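Local coordinates for protein pullulanase (Klebsiella oxytoca, PDB 2YOC) that hydrolyses the alpha-1,6-glucosidic linkages of pullulan and related branched dextrins, and is a calcium-binding enzyme exported by a type 2 secretion system, at residues V814-D828 with I860-S874. Residues are numbered along the deposited sequence; the frame is centred on the assembly and turned at random.
Sequences VVNYVSKHDNQTLWD and IAFDQQGSELLRSKS
D828, in the first turn of helix 826-833, grips the loop 870-874 with both carboxylate oxygens. D828 OD1 receives the S872 hydroxyl through its syn lone pair (S872 OG to D828 OD1 2.6 Å), while D828 OD2 accepts K873 N at 3.0 Å, also on the syn side but 28° out of the carboxylate plane. S872 OG in turn accepts S874 N, an ST turn, and F875 N also donates to D828 OD2. T825 OG1 donates to R871 O at 2.7 Å and accepts D828 N, the capping bond of the helix; with chi1 72° it lies between its own N and carbonyl carbon, where it reaches both. These bonds join the loops that follow the two strands. At the other end, hydrogen bonds I860 N to V814 O, N816 N to I860 O and F862 N to N816 O (3.1 Å) establish parallel pairing, with bridges V815 to I860 and N816 to A861. V815 CG1 packs against F862 CB, the F862 and Y817 rings are turned 81° to each other, centroids 5.9 Å apart, and K820 CG lies 3.7 Å from F862 CE1. Farther along, L870 CD2 meets W827 CE3 at 3.7 Å, and L870 CB sits over one face of the indole near its rim. K820 and H821 direct their polar ends to E694 and E416. Strands 814-816 and 860-864 are the seventh and eighth of the parallel (beta/alpha)8 barrel of the alpha-amylase family.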
loop_
_atom_site.group_PDB
_atom_site.type_symbol
_atom_site.label_atom_id
_atom_site.label_comp_id
_atom_site.label_asym_id
_atom_site.label_seq_id
_atom_site.Cartn_x
_atom_site.Cartn_y
_atom_site.Cartn_z
ATOM N N VAL B 814 18.883 0.830 -19.252
ATOM C CA VAL B 814 19.044 1.880 -18.225
ATOM C C VAL B 814 20.427 2.547 -18.218
ATOM O O VAL B 814 21.443 1.863 -18.141
ATOM C CB VAL B 814 18.746 1.308 -16.808
ATOM C CG1 VAL B 814 19.016 2.340 -15.724
ATOM C CG2 VAL B 814 17.324 0.797 -16.688
ATOM N N VAL B 815 20.459 3.871 -18.161
ATOM C CA VAL B 815 21.714 4.603 -18.022
ATOM C C VAL B 815 21.698 5.362 -16.677
ATOM O O VAL B 815 20.928 6.318 -16.498
ATOM C CB VAL B 815 22.020 5.528 -19.224
ATOM C CG1 VAL B 815 23.283 6.330 -18.983
ATOM C CG2 VAL B 815 22.146 4.725 -20.524
ATOM N N ASN B 816 22.524 4.908 -15.720
ATOM C CA ASN B 816 22.654 5.537 -14.409
ATOM C C ASN B 816 23.730 6.619 -14.441
ATOM O O ASN B 816 24.742 6.504 -15.153
ATOM C CB ASN B 816 22.942 4.498 -13.325
ATOM C CG ASN B 816 21.706 3.780 -12.852
ATOM O OD1 ASN B 816 20.626 4.380 -12.655
ATOM N ND2 ASN B 816 21.845 2.477 -12.637
ATOM N N TYR B 817 23.494 7.691 -13.690
ATOM C CA TYR B 817 24.409 8.818 -13.636
ATOM C C TYR B 817 24.167 9.677 -12.418
ATOM O O TYR B 817 23.078 9.637 -11.835
ATOM C CB TYR B 817 24.341 9.652 -14.930
ATOM C CG TYR B 817 23.078 10.456 -15.140
ATOM C CD1 TYR B 817 21.835 9.832 -15.255
ATOM C CD2 TYR B 817 23.133 11.834 -15.339
ATOM C CE1 TYR B 817 20.672 10.572 -15.478
ATOM C CE2 TYR B 817 21.980 12.581 -15.583
ATOM C CZ TYR B 817 20.752 11.946 -15.670
ATOM O OH TYR B 817 19.621 12.711 -15.906
ATOM N N VAL B 818 25.201 10.430 -12.012
ATOM C CA VAL B 818 25.104 11.347 -10.874
ATOM C C VAL B 818 25.621 12.740 -11.247
ATOM O O VAL B 818 25.656 13.640 -10.412
ATOM C CB VAL B 818 25.655 10.787 -9.527
ATOM C CG1 VAL B 818 24.653 9.839 -8.883
ATOM C CG2 VAL B 818 27.016 10.112 -9.695
ATOM N N SER B 819 26.037 12.896 -12.514
ATOM C CA SER B 819 26.505 14.148 -13.089
ATOM C C SER B 819 26.371 14.066 -14.593
ATOM O O SER B 819 26.465 12.980 -15.141
ATOM C CB SER B 819 27.941 14.459 -12.686
ATOM O OG SER B 819 28.093 15.845 -12.403
ATOM N N LYS B 820 26.093 15.212 -15.241
ATOM C CA LYS B 820 25.856 15.390 -16.667
ATOM C C LYS B 820 26.088 16.868 -16.937
ATOM O O LYS B 820 26.170 17.633 -15.981
ATOM C CB LYS B 820 24.397 15.012 -16.969
ATOM C CG LYS B 820 24.103 14.668 -18.430
ATOM C CD LYS B 820 22.624 14.532 -18.651
ATOM C CE LYS B 820 22.299 13.842 -19.928
ATOM N NZ LYS B 820 20.824 13.733 -20.110
ATOM N N HIS B 821 26.200 17.283 -18.214
ATOM C CA HIS B 821 26.423 18.698 -18.592
ATOM C C HIS B 821 25.334 19.625 -18.013
ATOM O O HIS B 821 25.645 20.676 -17.443
ATOM C CB HIS B 821 26.547 18.850 -20.139
ATOM C CG HIS B 821 25.296 18.507 -20.893
ATOM N ND1 HIS B 821 24.944 17.209 -21.131
ATOM C CD2 HIS B 821 24.320 19.318 -21.367
ATOM C CE1 HIS B 821 23.772 17.261 -21.750
ATOM N NE2 HIS B 821 23.360 18.517 -21.915
ATOM N N ASP B 822 24.066 19.198 -18.127
ATOM C CA ASP B 822 22.917 19.955 -17.642
ATOM C C ASP B 822 22.833 19.829 -16.132
ATOM O O ASP B 822 23.278 18.807 -15.582
ATOM C CB ASP B 822 21.609 19.508 -18.341
ATOM C CG ASP B 822 21.406 18.008 -18.471
ATOM O OD1 ASP B 822 21.369 17.322 -17.432
ATOM O OD2 ASP B 822 21.227 17.530 -19.612
ATOM N N ASN B 823 22.297 20.872 -15.453
ATOM C CA ASN B 823 22.195 20.895 -13.989
ATOM C C ASN B 823 23.546 20.965 -13.267
ATOM O O ASN B 823 24.601 20.912 -13.921
ATOM C CB ASN B 823 21.296 19.785 -13.456
ATOM C CG ASN B 823 19.866 20.006 -13.836
ATOM O OD1 ASN B 823 19.264 21.057 -13.537
ATOM N ND2 ASN B 823 19.306 19.032 -14.528
ATOM N N GLN B 824 23.516 21.116 -11.928
ATOM C CA GLN B 824 24.700 21.315 -11.066
ATOM C C GLN B 824 25.707 20.153 -11.148
ATOM O O GLN B 824 25.276 18.988 -11.267
ATOM C CB GLN B 824 24.268 21.501 -9.604
ATOM C CG GLN B 824 23.384 22.700 -9.296
ATOM C CD GLN B 824 21.877 22.550 -9.512
ATOM O OE1 GLN B 824 21.348 21.561 -10.071
ATOM N NE2 GLN B 824 21.145 23.578 -9.108
ATOM N N THR B 825 27.047 20.455 -11.073
ATOM C CA THR B 825 28.008 19.345 -11.069
ATOM C C THR B 825 27.866 18.601 -9.739
ATOM O O THR B 825 27.418 19.202 -8.736
ATOM C CB THR B 825 29.476 19.757 -11.275
ATOM O OG1 THR B 825 30.026 20.412 -10.135
ATOM C CG2 THR B 825 29.725 20.508 -12.540
ATOM N N LEU B 826 28.247 17.300 -9.722
ATOM C CA LEU B 826 28.191 16.484 -8.511
ATOM C C LEU B 826 28.822 17.216 -7.315
ATOM O O LEU B 826 28.171 17.324 -6.268
ATOM C CB LEU B 826 28.835 15.112 -8.736
ATOM C CG LEU B 826 28.803 14.152 -7.565
ATOM C CD1 LEU B 826 27.361 13.910 -7.054
ATOM C CD2 LEU B 826 29.529 12.859 -7.909
ATOM N N TRP B 827 30.055 17.758 -7.496
ATOM C CA TRP B 827 30.771 18.518 -6.479
ATOM C C TRP B 827 29.942 19.697 -5.999
ATOM O O TRP B 827 29.794 19.891 -4.786
ATOM C CB TRP B 827 32.097 19.021 -7.022
ATOM C CG TRP B 827 32.874 19.808 -6.013
ATOM C CD1 TRP B 827 32.904 21.161 -5.878
ATOM C CD2 TRP B 827 33.650 19.278 -4.933
ATOM N NE1 TRP B 827 33.682 21.510 -4.801
ATOM C CE2 TRP B 827 34.148 20.373 -4.200
ATOM C CE3 TRP B 827 33.985 17.982 -4.520
ATOM C CZ2 TRP B 827 34.977 20.212 -3.081
ATOM C CZ3 TRP B 827 34.806 17.821 -3.415
ATOM C CH2 TRP B 827 35.298 18.927 -2.711
ATOM N N ASP B 828 29.401 20.490 -6.945
ATOM C CA ASP B 828 28.579 21.643 -6.599
ATOM C C ASP B 828 27.373 21.219 -5.741
ATOM O O ASP B 828 27.134 21.806 -4.686
ATOM C CB ASP B 828 28.222 22.468 -7.852
ATOM C CG ASP B 828 29.395 23.244 -8.473
ATOM O OD1 ASP B 828 30.527 23.125 -7.960
ATOM O OD2 ASP B 828 29.171 23.967 -9.476
ATOM N N ILE B 860 23.996 0.726 -17.243
ATOM C CA ILE B 860 25.092 1.368 -17.956
ATOM C C ILE B 860 25.601 2.612 -17.202
ATOM O O ILE B 860 24.827 3.471 -16.801
ATOM C CB ILE B 860 24.724 1.615 -19.428
ATOM C CG1 ILE B 860 24.585 0.241 -20.151
ATOM C CG2 ILE B 860 25.740 2.543 -20.132
ATOM C CD1 ILE B 860 23.861 0.242 -21.461
ATOM N N ALA B 861 26.910 2.651 -16.954
ATOM C CA ALA B 861 27.586 3.724 -16.244
ATOM C C ALA B 861 27.839 4.891 -17.169
ATOM O O ALA B 861 28.463 4.733 -18.216
ATOM C CB ALA B 861 28.890 3.211 -15.670
ATOM N N PHE B 862 27.320 6.052 -16.793
ATOM C CA PHE B 862 27.477 7.313 -17.503
ATOM C C PHE B 862 27.939 8.331 -16.493
ATOM O O PHE B 862 27.518 8.319 -15.335
ATOM C CB PHE B 862 26.137 7.763 -18.080
ATOM C CG PHE B 862 26.108 9.077 -18.835
ATOM C CD1 PHE B 862 26.045 10.289 -18.154
ATOM C CD2 PHE B 862 26.027 9.101 -20.221
ATOM C CE1 PHE B 862 25.990 11.492 -18.850
ATOM C CE2 PHE B 862 25.978 10.307 -20.911
ATOM C CZ PHE B 862 25.954 11.488 -20.220
ATOM N N ASP B 863 28.783 9.235 -16.951
ATOM C CA ASP B 863 29.296 10.305 -16.138
ATOM C C ASP B 863 29.816 11.469 -16.970
ATOM O O ASP B 863 30.277 11.299 -18.108
ATOM C CB ASP B 863 30.387 9.799 -15.188
ATOM C CG ASP B 863 30.843 10.831 -14.171
ATOM O OD1 ASP B 863 29.987 11.691 -13.745
ATOM O OD2 ASP B 863 32.034 10.800 -13.807
ATOM N N GLN B 864 29.757 12.669 -16.359
ATOM C CA GLN B 864 30.203 13.921 -16.929
ATOM C C GLN B 864 31.728 13.976 -16.935
ATOM O O GLN B 864 32.376 13.604 -15.948
ATOM C CB GLN B 864 29.646 15.062 -16.079
ATOM C CG GLN B 864 29.964 16.419 -16.656
ATOM C CD GLN B 864 29.525 17.538 -15.771
ATOM O OE1 GLN B 864 29.490 17.428 -14.535
ATOM N NE2 GLN B 864 29.221 18.662 -16.398
ATOM N N GLN B 865 32.299 14.488 -18.026
ATOM C CA GLN B 865 33.738 14.724 -18.084
ATOM C C GLN B 865 34.060 15.697 -16.928
ATOM O O GLN B 865 33.344 16.678 -16.739
ATOM C CB GLN B 865 34.121 15.334 -19.448
ATOM C CG GLN B 865 35.304 16.298 -19.429
ATOM C CD GLN B 865 35.208 17.382 -20.474
ATOM O OE1 GLN B 865 34.135 17.710 -20.999
ATOM N NE2 GLN B 865 36.338 18.000 -20.749
ATOM N N GLY B 866 35.087 15.366 -16.153
ATOM C CA GLY B 866 35.578 16.177 -15.041
ATOM C C GLY B 866 35.226 15.696 -13.648
ATOM O O GLY B 866 35.800 16.199 -12.683
ATOM N N SER B 867 34.270 14.741 -13.508
ATOM C CA SER B 867 33.853 14.237 -12.184
ATOM C C SER B 867 34.990 13.600 -11.403
ATOM O O SER B 867 35.025 13.719 -10.171
ATOM C CB SER B 867 32.664 13.299 -12.289
ATOM O OG SER B 867 31.595 13.976 -12.920
ATOM N N GLU B 868 35.968 13.025 -12.148
ATOM C CA GLU B 868 37.205 12.422 -11.649
ATOM C C GLU B 868 38.174 13.504 -11.115
ATOM O O GLU B 868 39.187 13.161 -10.502
ATOM C CB GLU B 868 37.881 11.597 -12.779
ATOM C CG GLU B 868 38.644 12.389 -13.845
ATOM C CD GLU B 868 37.856 13.144 -14.901
ATOM O OE1 GLU B 868 36.606 13.091 -14.857
ATOM O OE2 GLU B 868 38.484 13.744 -15.805
ATOM N N LEU B 869 37.894 14.800 -11.424
ATOM C CA LEU B 869 38.676 15.971 -11.037
ATOM C C LEU B 869 37.787 16.930 -10.258
ATOM O O LEU B 869 37.925 18.149 -10.375
ATOM C CB LEU B 869 39.294 16.663 -12.267
ATOM C CG LEU B 869 40.137 15.784 -13.226
ATOM C CD1 LEU B 869 40.588 16.566 -14.439
ATOM C CD2 LEU B 869 41.315 15.124 -12.525
ATOM N N LEU B 870 36.840 16.381 -9.474
ATOM C CA LEU B 870 35.914 17.121 -8.604
ATOM C C LEU B 870 35.299 18.353 -9.275
ATOM O O LEU B 870 35.014 19.347 -8.600
ATOM C CB LEU B 870 36.652 17.513 -7.299
ATOM C CG LEU B 870 37.360 16.379 -6.562
ATOM C CD1 LEU B 870 38.368 16.904 -5.601
ATOM C CD2 LEU B 870 36.373 15.498 -5.840
ATOM N N ARG B 871 35.101 18.286 -10.608
ATOM C CA ARG B 871 34.607 19.391 -11.430
ATOM C C ARG B 871 33.543 20.211 -10.773
ATOM O O ARG B 871 32.580 19.673 -10.213
ATOM C CB ARG B 871 34.157 18.947 -12.835
ATOM C CG ARG B 871 33.945 20.099 -13.817
ATOM C CD ARG B 871 33.321 19.613 -15.101
ATOM N NE ARG B 871 33.147 20.685 -16.082
ATOM C CZ ARG B 871 32.819 20.480 -17.352
ATOM N NH1 ARG B 871 32.651 19.243 -17.809
ATOM N NH2 ARG B 871 32.705 21.501 -18.185
ATOM N N SER B 872 33.761 21.530 -10.852
ATOM C CA SER B 872 32.889 22.582 -10.385
ATOM C C SER B 872 32.620 23.593 -11.514
ATOM O O SER B 872 33.422 23.753 -12.433
ATOM C CB SER B 872 33.505 23.271 -9.177
ATOM O OG SER B 872 32.712 24.367 -8.747
ATOM N N LYS B 873 31.459 24.245 -11.443
ATOM C CA LYS B 873 30.980 25.280 -12.362
ATOM C C LYS B 873 30.638 26.521 -11.501
ATOM O O LYS B 873 29.941 27.430 -11.948
ATOM C CB LYS B 873 29.745 24.759 -13.148
ATOM C CG LYS B 873 30.130 23.754 -14.220
ATOM C CD LYS B 873 28.952 23.227 -15.021
ATOM C CE LYS B 873 29.392 22.164 -16.012
ATOM N NZ LYS B 873 28.266 21.690 -16.855
ATOM N N SER B 874 31.182 26.552 -10.269
ATOM C CA SER B 874 30.942 27.560 -9.241
ATOM C C SER B 874 29.452 27.913 -9.106
ATOM O O SER B 874 29.025 29.075 -9.129
ATOM C CB SER B 874 31.953 28.719 -9.252
ATOM O OG SER B 874 31.623 29.841 -10.053
#